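Local coordinates for programmed cell death 6-interacting protein (Homo sapiens, PDB 5WA1) that binds CHMP4 proteins of ESCRT-III through its Bro1 domain and acts in multivesicular body biogenesis, membrane repair and cytokinesis, at residues G179-I184 and G206-I211; A216-F221 and D243-A248; L266-C271 and S310-Y315. All blocks are in the same frame, centred on the assembly; numbering follows the deposited sequence.

Interaction 1 (G179-I184 and G206-I211); sequences GAFLHI and GTLSLI
Phe181 is the first residue of 179-184 to reach the other helix, laying one ring face against Leu208. Leu208 CB stands 3.9 Å from the centroid of the Phe181 ring and 17° off its normal, which meets the geometry of a CH-pi contact; the branch end, Leu208 CD1, reaches Phe181 CE1 at 3.9 Å. Phe181 CG lies anti to its own carbonyl carbon (chi1 -73°), which turns the ring so that Leu208 crosses one face at a slant while Phe181 CB stays against Ser209 CB at 3.8 Å. Phe146 of helix 137-157 packs edge-to-face with the same ring. One residue on, Leu182 touches with its CB, set 3.5 Å from Ser209 OG. That hydroxyl is hydrogen-bonded to the backbone O of Ser178, just ahead of the segment, and this polar link between the helices accompanies a close approach: the CA atoms of Phe181 and Ser209 are 5.1 Å apart. The axes of the two short segments come within 7.7 Å and run 162° apart, nearly antiparallel. With helices 164-191 and 202-226 consecutive in the chain, this is the packing of an antiparallel helical hairpin in a Bro1 domain, a family grouped with the TPR proteins.

Interaction 2 (A216-F221 and D243-A248); sequences AQEVFF and DYFGDA
With CG anti to the backbone N, Gln217 lays CB and CG along the rim of Tyr244; the bend at chi2 (73°) then turns the amide toward its partners in the chain. Glu218 shares that first torsion but continues extended, carrying its carboxylate out to the ring end of Phe245. Gln217 CB lies 3.7 Å from Tyr244 CD2, at the ring edge and in its plane, with the amide turned 67° from the ring. Glu218 OE1 comes 3.3 Å from Phe245 CZ, again at the edge, with carboxylate and ring planes 77° apart, an approach probably mildly favourable because the ring hydrogens are slightly positive. The polar ends are held elsewhere: the Gln217 amide bonds to the backbone of Leu237, Ala356 and Leu358, and Tyr244 OH to Thr357 OG1, while Glu218 OE1 forms a salt bridge with Lys269. Phe220, on the same helix as Gln217, packs edge-to-face with an aromatic side chain of the bound peptide, so helix 202-226 borders the peptide site. Helices 202-226 and 231-252 thus meet with residues 356-358 bonded to their side chains and Val359 packed beside them, helix 164-191 against Ala216 and Val219, and helix 262-287 supplying Lys269.

Interaction 3 (L266-C271 and S310-Y315); sequences LAAKHC and SRYDEY
Tyr312 runs its side chain past the methyls of Ala267 and Ala268, and almost all of the contact passes through this one residue. The arrangement belongs to the open end of a helical hairpin: helices 262-287 and 291-311 follow each other across a short connection, and here the beginning of the first lies against the residues leaving the second. Tyr312 is the first residue after helix 291-311 to abandon helical backbone angles, with phi -118° and psi 37°. Beyond it, Tyr315 N bonds to Tyr312 O at 3.0 Å, so the exiting chain folds into a compact turn.

The two alanines divide the tyrosine between them. Ala268 CB serves the root of the side chain, lying 3.9 Å from Tyr312 CD2 and the same distance from Tyr312 CB. Ala267, whose CB points toward the exiting chain, serves the far half. Both methyls approach the ring obliquely. Against one face, Arg311 CB sits 3.8 Å above the Tyr312 ring plane and over its centre, which probably helps to limit the ring's rotation. The CA atoms of Ala268 and Tyr312 are 6.4 Å apart, a spacing consistent with small methyls on the helix facing the ring.

Neighbouring residues extend the apolar patch. Pro264 touches both Tyr312 and Tyr315, and Ala268 also meets Val308 and Val316. Lys269 engages other parts of the domain, with a cation-pi contact to Phe25 and a hydrogen bond to Thr24 O. The geometry therefore describes plain apolar packing at a helix exit, with the far end of the tyrosine pressed on a methyl: Ala267 CB lies 3.6 Å from Tyr312 CZ and 3.4 Å from Tyr312 OH.

In the fold
From the N terminus, the three contacts follow in series, and none nests in or crosses another. Interaction 1 closes the loop between helices 164-191 and 202-226, interaction 2 the connection from 202-226 to 231-252, and interaction 3 the long excursion along helices 262-287 and 291-311. Helix 202-226 serves both interactions 1 and 2, whose centres lie 14 Å apart; Leu210 CD2 meets Ala248 N at 3.4 Å between them. Interactions 2 and 3 join through successive helices, with Phe245 CD1 3.7 Å from Leu266 CD2. Ile211 CD1 also reaches Leu266 CD1 at 4.0 Å, so interactions 1 and 3 touch too. Together they tie five helices of the Bro1 domain into continuous packing.

Interaction 1 (G179-I184 and G206-I211)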
loop_
_atom_site.group_PDB
_atom_site.type_symbol
_atom_site.label_atom_id
_atom_site.label_comp_id
_atom_site.label_asym_id
_atom_site.label_seq_id
_atom_site.Cartn_x
_atom_site.Cartn_y
_atom_site.Cartn_z
ATOM N N GLY A 179 -1.646 -5.485 -3.309
ATOM C CA GLY A 179 -1.875 -6.477 -4.345
ATOM C C GLY A 179 -1.800 -5.899 -5.741
ATOM O O GLY A 179 -1.402 -6.591 -6.688
ATOM N N ALA A 180 -2.174 -4.630 -5.899
ATOM C CA ALA A 180 -2.131 -4.025 -7.225
ATOM C C ALA A 180 -0.702 -3.692 -7.639
ATOM O O ALA A 180 -0.326 -3.927 -8.790
ATOM C CB ALA A 180 -3.012 -2.774 -7.270
ATOM N N PHE A 181 0.109 -3.150 -6.718
ATOM C CA PHE A 181 1.525 -2.960 -7.027
ATOM C C PHE A 181 2.188 -4.294 -7.331
ATOM O O PHE A 181 3.037 -4.387 -8.223
ATOM C CB PHE A 181 2.254 -2.267 -5.871
ATOM C CG PHE A 181 1.924 -0.806 -5.726
ATOM C CD1 PHE A 181 1.983 0.051 -6.812
ATOM C CD2 PHE A 181 1.565 -0.288 -4.479
ATOM C CE1 PHE A 181 1.684 1.406 -6.672
ATOM C CE2 PHE A 181 1.258 1.058 -4.332
ATOM C CZ PHE A 181 1.325 1.910 -5.424
ATOM N N LEU A 182 1.798 -5.345 -6.603
ATOM C CA LEU A 182 2.387 -6.662 -6.837
ATOM C C LEU A 182 1.957 -7.229 -8.182
ATOM O O LEU A 182 2.749 -7.896 -8.864
ATOM C CB LEU A 182 2.002 -7.615 -5.712
ATOM C CG LEU A 182 2.677 -8.976 -5.802
ATOM C CD1 LEU A 182 4.181 -8.805 -5.673
ATOM C CD2 LEU A 182 2.137 -9.896 -4.731
ATOM N N HIS A 183 0.703 -6.997 -8.578
ATOM C CA HIS A 183 0.270 -7.421 -9.907
ATOM C C HIS A 183 1.074 -6.720 -10.994
ATOM O O HIS A 183 1.439 -7.337 -12.002
ATOM C CB HIS A 183 -1.225 -7.160 -10.092
ATOM C CG HIS A 183 -1.800 -7.820 -11.306
ATOM N ND1 HIS A 183 -2.202 -7.113 -12.419
ATOM C CD2 HIS A 183 -2.043 -9.123 -11.581
ATOM C CE1 HIS A 183 -2.664 -7.952 -13.328
ATOM N NE2 HIS A 183 -2.578 -9.178 -12.846
ATOM N N ILE A 184 1.367 -5.430 -10.809
ATOM C CA ILE A 184 2.193 -4.728 -11.787
ATOM C C ILE A 184 3.584 -5.343 -11.839
ATOM O O ILE A 184 4.156 -5.531 -12.920
ATOM C CB ILE A 184 2.257 -3.224 -11.472
ATOM C CG1 ILE A 184 0.854 -2.621 -11.453
ATOM C CG2 ILE A 184 3.120 -2.496 -12.502
ATOM C CD1 ILE A 184 0.840 -1.170 -11.080
ATOM N N GLY A 206 7.474 -3.701 -6.533
ATOM C CA GLY A 206 7.640 -4.708 -5.499
ATOM C C GLY A 206 7.882 -4.094 -4.132
ATOM O O GLY A 206 7.341 -4.559 -3.123
ATOM N N THR A 207 8.692 -3.033 -4.076
ATOM C CA THR A 207 8.930 -2.385 -2.788
ATOM C C THR A 207 7.684 -1.650 -2.306
ATOM O O THR A 207 7.330 -1.725 -1.127
ATOM C CB THR A 207 10.125 -1.430 -2.875
ATOM O OG1 THR A 207 11.315 -2.184 -3.124
ATOM C CG2 THR A 207 10.301 -0.659 -1.566
ATOM N N LEU A 208 7.002 -0.940 -3.208
ATOM C CA LEU A 208 5.744 -0.302 -2.838
ATOM C C LEU A 208 4.734 -1.326 -2.336
ATOM O O LEU A 208 3.972 -1.046 -1.406
ATOM C CB LEU A 208 5.161 0.460 -4.035
ATOM C CG LEU A 208 5.988 1.659 -4.508
ATOM C CD1 LEU A 208 5.407 2.223 -5.804
ATOM C CD2 LEU A 208 6.017 2.722 -3.427
ATOM N N SER A 209 4.688 -2.504 -2.961
ATOM C CA SER A 209 3.759 -3.530 -2.500
ATOM C C SER A 209 4.050 -3.920 -1.056
ATOM O O SER A 209 3.131 -4.074 -0.241
ATOM C CB SER A 209 3.847 -4.753 -3.409
ATOM O OG SER A 209 3.013 -5.795 -2.945
ATOM N N LEU A 210 5.325 -4.084 -0.719
ATOM C CA LEU A 210 5.684 -4.433 0.655
ATOM C C LEU A 210 5.390 -3.296 1.627
ATOM O O LEU A 210 4.945 -3.539 2.760
ATOM C CB LEU A 210 7.152 -4.833 0.701
ATOM C CG LEU A 210 7.697 -5.252 2.060
ATOM C CD1 LEU A 210 6.793 -6.292 2.718
ATOM C CD2 LEU A 210 9.099 -5.790 1.855
ATOM N N ILE A 211 5.629 -2.046 1.222
ATOM C CA ILE A 211 5.318 -0.918 2.101
ATOM C C ILE A 211 3.829 -0.899 2.445
ATOM O O ILE A 211 3.439 -0.686 3.601
ATOM C CB ILE A 211 5.758 0.407 1.448
ATOM C CG1 ILE A 211 7.280 0.473 1.338
ATOM C CG2 ILE A 211 5.187 1.601 2.227
ATOM C CD1 ILE A 211 7.787 1.640 0.488
#

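Interaction 2 (A216-F221 and D243-A248)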
loop_
_atom_site.group_PDB
_atom_site.type_symbol
_atom_site.label_atom_id
_atom_site.label_comp_id
_atom_site.label_asym_id
_atom_site.label_seq_id
_atom_site.Cartn_x
_atom_site.Cartn_y
_atom_site.Cartn_z
ATOM N N ALA A 216 -0.769 -2.041 6.121
ATOM C CA ALA A 216 -1.968 -2.805 6.447
ATOM C C ALA A 216 -1.802 -3.545 7.771
ATOM O O ALA A 216 -2.702 -3.524 8.617
ATOM C CB ALA A 216 -2.292 -3.787 5.318
ATOM N N GLN A 217 -0.653 -4.206 7.969
ATOM C CA GLN A 217 -0.397 -4.896 9.237
ATOM C C GLN A 217 -0.371 -3.913 10.405
ATOM O O GLN A 217 -0.883 -4.211 11.492
ATOM C CB GLN A 217 0.915 -5.681 9.157
ATOM C CG GLN A 217 1.328 -6.417 10.451
ATOM C CD GLN A 217 0.474 -7.655 10.745
ATOM O OE1 GLN A 217 -0.212 -8.173 9.866
ATOM N NE2 GLN A 217 0.523 -8.135 11.993
ATOM N N GLU A 218 0.195 -2.725 10.193
ATOM C CA GLU A 218 0.193 -1.720 11.251
ATOM C C GLU A 218 -1.221 -1.315 11.637
ATOM O O GLU A 218 -1.507 -1.071 12.817
ATOM C CB GLU A 218 0.990 -0.492 10.810
ATOM C CG GLU A 218 1.035 0.611 11.869
ATOM C CD GLU A 218 1.776 1.848 11.384
ATOM O OE1 GLU A 218 2.252 1.837 10.235
ATOM O OE2 GLU A 218 1.882 2.828 12.148
ATOM N N VAL A 219 -2.120 -1.212 10.652
ATOM C CA VAL A 219 -3.503 -0.865 10.946
ATOM C C VAL A 219 -4.145 -1.942 11.811
ATOM O O VAL A 219 -4.926 -1.641 12.719
ATOM C CB VAL A 219 -4.295 -0.641 9.637
ATOM C CG1 VAL A 219 -5.782 -0.532 9.934
ATOM C CG2 VAL A 219 -3.812 0.617 8.934
ATOM N N PHE A 220 -3.840 -3.215 11.541
ATOM C CA PHE A 220 -4.376 -4.270 12.394
ATOM C C PHE A 220 -3.821 -4.182 13.810
ATOM O O PHE A 220 -4.530 -4.499 14.771
ATOM C CB PHE A 220 -4.084 -5.643 11.794
ATOM C CG PHE A 220 -5.117 -6.084 10.800
ATOM C CD1 PHE A 220 -6.243 -6.771 11.216
ATOM C CD2 PHE A 220 -4.974 -5.786 9.458
ATOM C CE1 PHE A 220 -7.207 -7.167 10.310
ATOM C CE2 PHE A 220 -5.935 -6.184 8.537
ATOM C CZ PHE A 220 -7.056 -6.876 8.967
ATOM N N PHE A 221 -2.568 -3.750 13.955
ATOM C CA PHE A 221 -2.020 -3.516 15.287
ATOM C C PHE A 221 -2.775 -2.389 15.984
ATOM O O PHE A 221 -3.130 -2.501 17.164
ATOM C CB PHE A 221 -0.517 -3.215 15.179
ATOM C CG PHE A 221 0.045 -2.468 16.354
ATOM C CD1 PHE A 221 0.428 -3.143 17.504
ATOM C CD2 PHE A 221 0.185 -1.089 16.313
ATOM C CE1 PHE A 221 0.937 -2.446 18.597
ATOM C CE2 PHE A 221 0.685 -0.389 17.395
ATOM C CZ PHE A 221 1.060 -1.072 18.545
ATOM N N ASP A 243 8.760 -6.898 10.992
ATOM C CA ASP A 243 9.373 -7.670 9.914
ATOM C C ASP A 243 9.072 -7.064 8.546
ATOM O O ASP A 243 9.957 -7.001 7.681
ATOM C CB ASP A 243 8.886 -9.118 9.955
ATOM C CG ASP A 243 9.798 -10.012 10.750
ATOM O OD1 ASP A 243 10.590 -9.482 11.559
ATOM O OD2 ASP A 243 9.725 -11.242 10.561
ATOM N N TYR A 244 7.828 -6.620 8.327
ATOM C CA TYR A 244 7.468 -6.046 7.026
ATOM C C TYR A 244 8.175 -4.721 6.791
ATOM O O TYR A 244 8.681 -4.466 5.693
ATOM C CB TYR A 244 5.954 -5.826 6.935
ATOM C CG TYR A 244 5.116 -7.057 6.788
ATOM C CD1 TYR A 244 5.525 -8.119 5.984
ATOM C CD2 TYR A 244 3.887 -7.145 7.431
ATOM C CE1 TYR A 244 4.726 -9.246 5.833
ATOM C CE2 TYR A 244 3.087 -8.267 7.290
ATOM C CZ TYR A 244 3.505 -9.307 6.494
ATOM O OH TYR A 244 2.695 -10.412 6.359
ATOM N N PHE A 245 8.157 -3.829 7.789
ATOM C CA PHE A 245 8.873 -2.563 7.642
ATOM C C PHE A 245 10.363 -2.785 7.453
ATOM O O PHE A 245 11.010 -2.069 6.674
ATOM C CB PHE A 245 8.623 -1.658 8.847
ATOM C CG PHE A 245 7.282 -0.985 8.813
ATOM C CD1 PHE A 245 6.976 -0.077 7.815
ATOM C CD2 PHE A 245 6.330 -1.264 9.771
ATOM C CE1 PHE A 245 5.727 0.540 7.776
ATOM C CE2 PHE A 245 5.101 -0.647 9.756
ATOM C CZ PHE A 245 4.791 0.259 8.748
ATOM N N GLY A 246 10.926 -3.770 8.158
ATOM C CA GLY A 246 12.350 -4.046 8.018
ATOM C C GLY A 246 12.712 -4.529 6.628
ATOM O O GLY A 246 13.685 -4.064 6.026
ATOM N N ASP A 247 11.930 -5.475 6.100
ATOM C CA ASP A 247 12.142 -5.948 4.736
ATOM C C ASP A 247 12.018 -4.805 3.736
ATOM O O ASP A 247 12.803 -4.712 2.789
ATOM C CB ASP A 247 11.140 -7.057 4.397
ATOM C CG ASP A 247 11.469 -8.384 5.067
ATOM O OD1 ASP A 247 12.578 -8.527 5.619
ATOM O OD2 ASP A 247 10.615 -9.292 5.027
ATOM N N ALA A 248 11.040 -3.920 3.941
ATOM C CA ALA A 248 10.844 -2.802 3.026
ATOM C C ALA A 248 12.030 -1.842 3.043
ATOM O O ALA A 248 12.525 -1.437 1.982
ATOM C CB ALA A 248 9.553 -2.068 3.370
#

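Interaction 3 (L266-C271 and S310-Y315)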
loop_
_atom_site.group_PDB
_atom_site.type_symbol
_atom_site.label_atom_id
_atom_site.label_comp_id
_atom_site.label_asym_id
_atom_site.label_seq_id
_atom_site.Cartn_x
_atom_site.Cartn_y
_atom_site.Cartn_z
ATOM N N LEU A 266 10.395 4.289 7.006
ATOM C CA LEU A 266 10.411 2.834 7.129
ATOM C C LEU A 266 11.340 2.383 8.253
ATOM O O LEU A 266 11.000 1.485 9.029
ATOM C CB LEU A 266 10.857 2.202 5.812
ATOM C CG LEU A 266 9.897 2.381 4.633
ATOM C CD1 LEU A 266 10.519 1.761 3.367
ATOM C CD2 LEU A 266 8.553 1.765 4.966
ATOM N N ALA A 267 12.543 2.960 8.310
ATOM C CA ALA A 267 13.486 2.628 9.379
ATOM C C ALA A 267 12.894 2.940 10.753
ATOM O O ALA A 267 12.981 2.126 11.685
ATOM C CB ALA A 267 14.794 3.385 9.165
ATOM N N ALA A 268 12.273 4.113 10.895
ATOM C CA ALA A 268 11.661 4.475 12.166
ATOM C C ALA A 268 10.544 3.504 12.537
ATOM O O ALA A 268 10.480 3.022 13.674
ATOM C CB ALA A 268 11.130 5.906 12.107
ATOM N N LYS A 269 9.667 3.188 11.578
ATOM C CA LYS A 269 8.542 2.301 11.859
ATOM C C LYS A 269 9.002 0.885 12.192
ATOM O O LYS A 269 8.373 0.214 13.015
ATOM C CB LYS A 269 7.575 2.276 10.668
ATOM C CG LYS A 269 6.705 3.522 10.532
ATOM C CD LYS A 269 5.371 3.364 11.217
ATOM C CE LYS A 269 4.481 4.584 10.978
ATOM N NZ LYS A 269 3.684 4.423 9.736
ATOM N N HIS A 270 10.078 0.414 11.567
ATOM C CA HIS A 270 10.673 -0.866 11.949
ATOM C C HIS A 270 11.040 -0.873 13.436
ATOM O O HIS A 270 10.668 -1.793 14.180
ATOM C CB HIS A 270 11.896 -1.125 11.067
ATOM C CG HIS A 270 12.700 -2.331 11.457
ATOM N ND1 HIS A 270 12.193 -3.615 11.427
ATOM C CD2 HIS A 270 13.989 -2.447 11.858
ATOM C CE1 HIS A 270 13.132 -4.467 11.797
ATOM N NE2 HIS A 270 14.231 -3.784 12.068
ATOM N N CYS A 271 11.711 0.179 13.900
ATOM C CA CYS A 271 12.109 0.241 15.306
ATOM C C CYS A 271 10.923 0.518 16.224
ATOM O O CYS A 271 10.872 -0.007 17.346
ATOM C CB CYS A 271 13.192 1.300 15.499
ATOM S SG CYS A 271 14.736 0.941 14.645
ATOM N N SER A 310 16.384 10.182 18.412
ATOM C CA SER A 310 17.563 10.945 18.021
ATOM C C SER A 310 17.831 10.917 16.513
ATOM O O SER A 310 18.368 11.892 15.975
ATOM C CB SER A 310 18.803 10.442 18.771
ATOM O OG SER A 310 19.038 9.070 18.522
ATOM N N ARG A 311 17.467 9.842 15.815
ATOM C CA ARG A 311 17.805 9.724 14.395
ATOM C C ARG A 311 16.717 10.224 13.457
ATOM O O ARG A 311 17.020 10.828 12.421
ATOM C CB ARG A 311 18.104 8.273 14.036
ATOM C CG ARG A 311 19.348 7.737 14.651
ATOM C CD ARG A 311 19.775 6.492 13.923
ATOM N NE ARG A 311 20.733 5.740 14.723
ATOM C CZ ARG A 311 20.852 4.424 14.666
ATOM N NH1 ARG A 311 21.735 3.811 15.432
ATOM N NH2 ARG A 311 20.063 3.723 13.854
ATOM N N TYR A 312 15.460 9.950 13.770
ATOM C CA TYR A 312 14.350 10.189 12.858
ATOM C C TYR A 312 13.379 11.194 13.455
ATOM O O TYR A 312 12.163 11.103 13.270
ATOM C CB TYR A 312 13.671 8.868 12.513
ATOM C CG TYR A 312 14.663 7.868 11.968
ATOM C CD1 TYR A 312 15.391 8.154 10.819
ATOM C CD2 TYR A 312 14.885 6.651 12.603
ATOM C CE1 TYR A 312 16.308 7.254 10.311
ATOM C CE2 TYR A 312 15.811 5.745 12.100
ATOM C CZ TYR A 312 16.513 6.053 10.958
ATOM O OH TYR A 312 17.429 5.164 10.445
ATOM N N ASP A 313 13.940 12.181 14.159
ATOM C CA ASP A 313 13.149 13.108 14.960
ATOM C C ASP A 313 12.202 13.932 14.101
ATOM O O ASP A 313 11.092 14.260 14.534
ATOM C CB ASP A 313 14.084 14.026 15.750
ATOM C CG ASP A 313 13.336 14.981 16.656
ATOM O OD1 ASP A 313 12.943 16.070 16.185
ATOM O OD2 ASP A 313 13.142 14.643 17.843
ATOM N N GLU A 314 12.623 14.290 12.888
ATOM C CA GLU A 314 11.776 15.115 12.038
ATOM C C GLU A 314 10.716 14.317 11.290
ATOM O O GLU A 314 9.905 14.923 10.584
ATOM C CB GLU A 314 12.631 15.913 11.046
ATOM C CG GLU A 314 13.687 15.111 10.304
ATOM C CD GLU A 314 14.394 15.931 9.230
ATOM O OE1 GLU A 314 13.703 16.483 8.346
ATOM O OE2 GLU A 314 15.639 16.032 9.278
ATOM N N TYR A 315 10.678 12.987 11.441
ATOM C CA TYR A 315 9.714 12.162 10.724
ATOM C C TYR A 315 8.679 11.492 11.617
ATOM O O TYR A 315 7.592 11.162 11.126
ATOM C CB TYR A 315 10.437 11.077 9.906
ATOM C CG TYR A 315 11.424 11.626 8.895
ATOM C CD1 TYR A 315 10.998 12.079 7.651
ATOM C CD2 TYR A 315 12.779 11.698 9.188
ATOM C CE1 TYR A 315 11.895 12.590 6.728
ATOM C CE2 TYR A 315 13.685 12.204 8.273
ATOM C CZ TYR A 315 13.239 12.648 7.046
ATOM O OH TYR A 315 14.140 13.154 6.137
#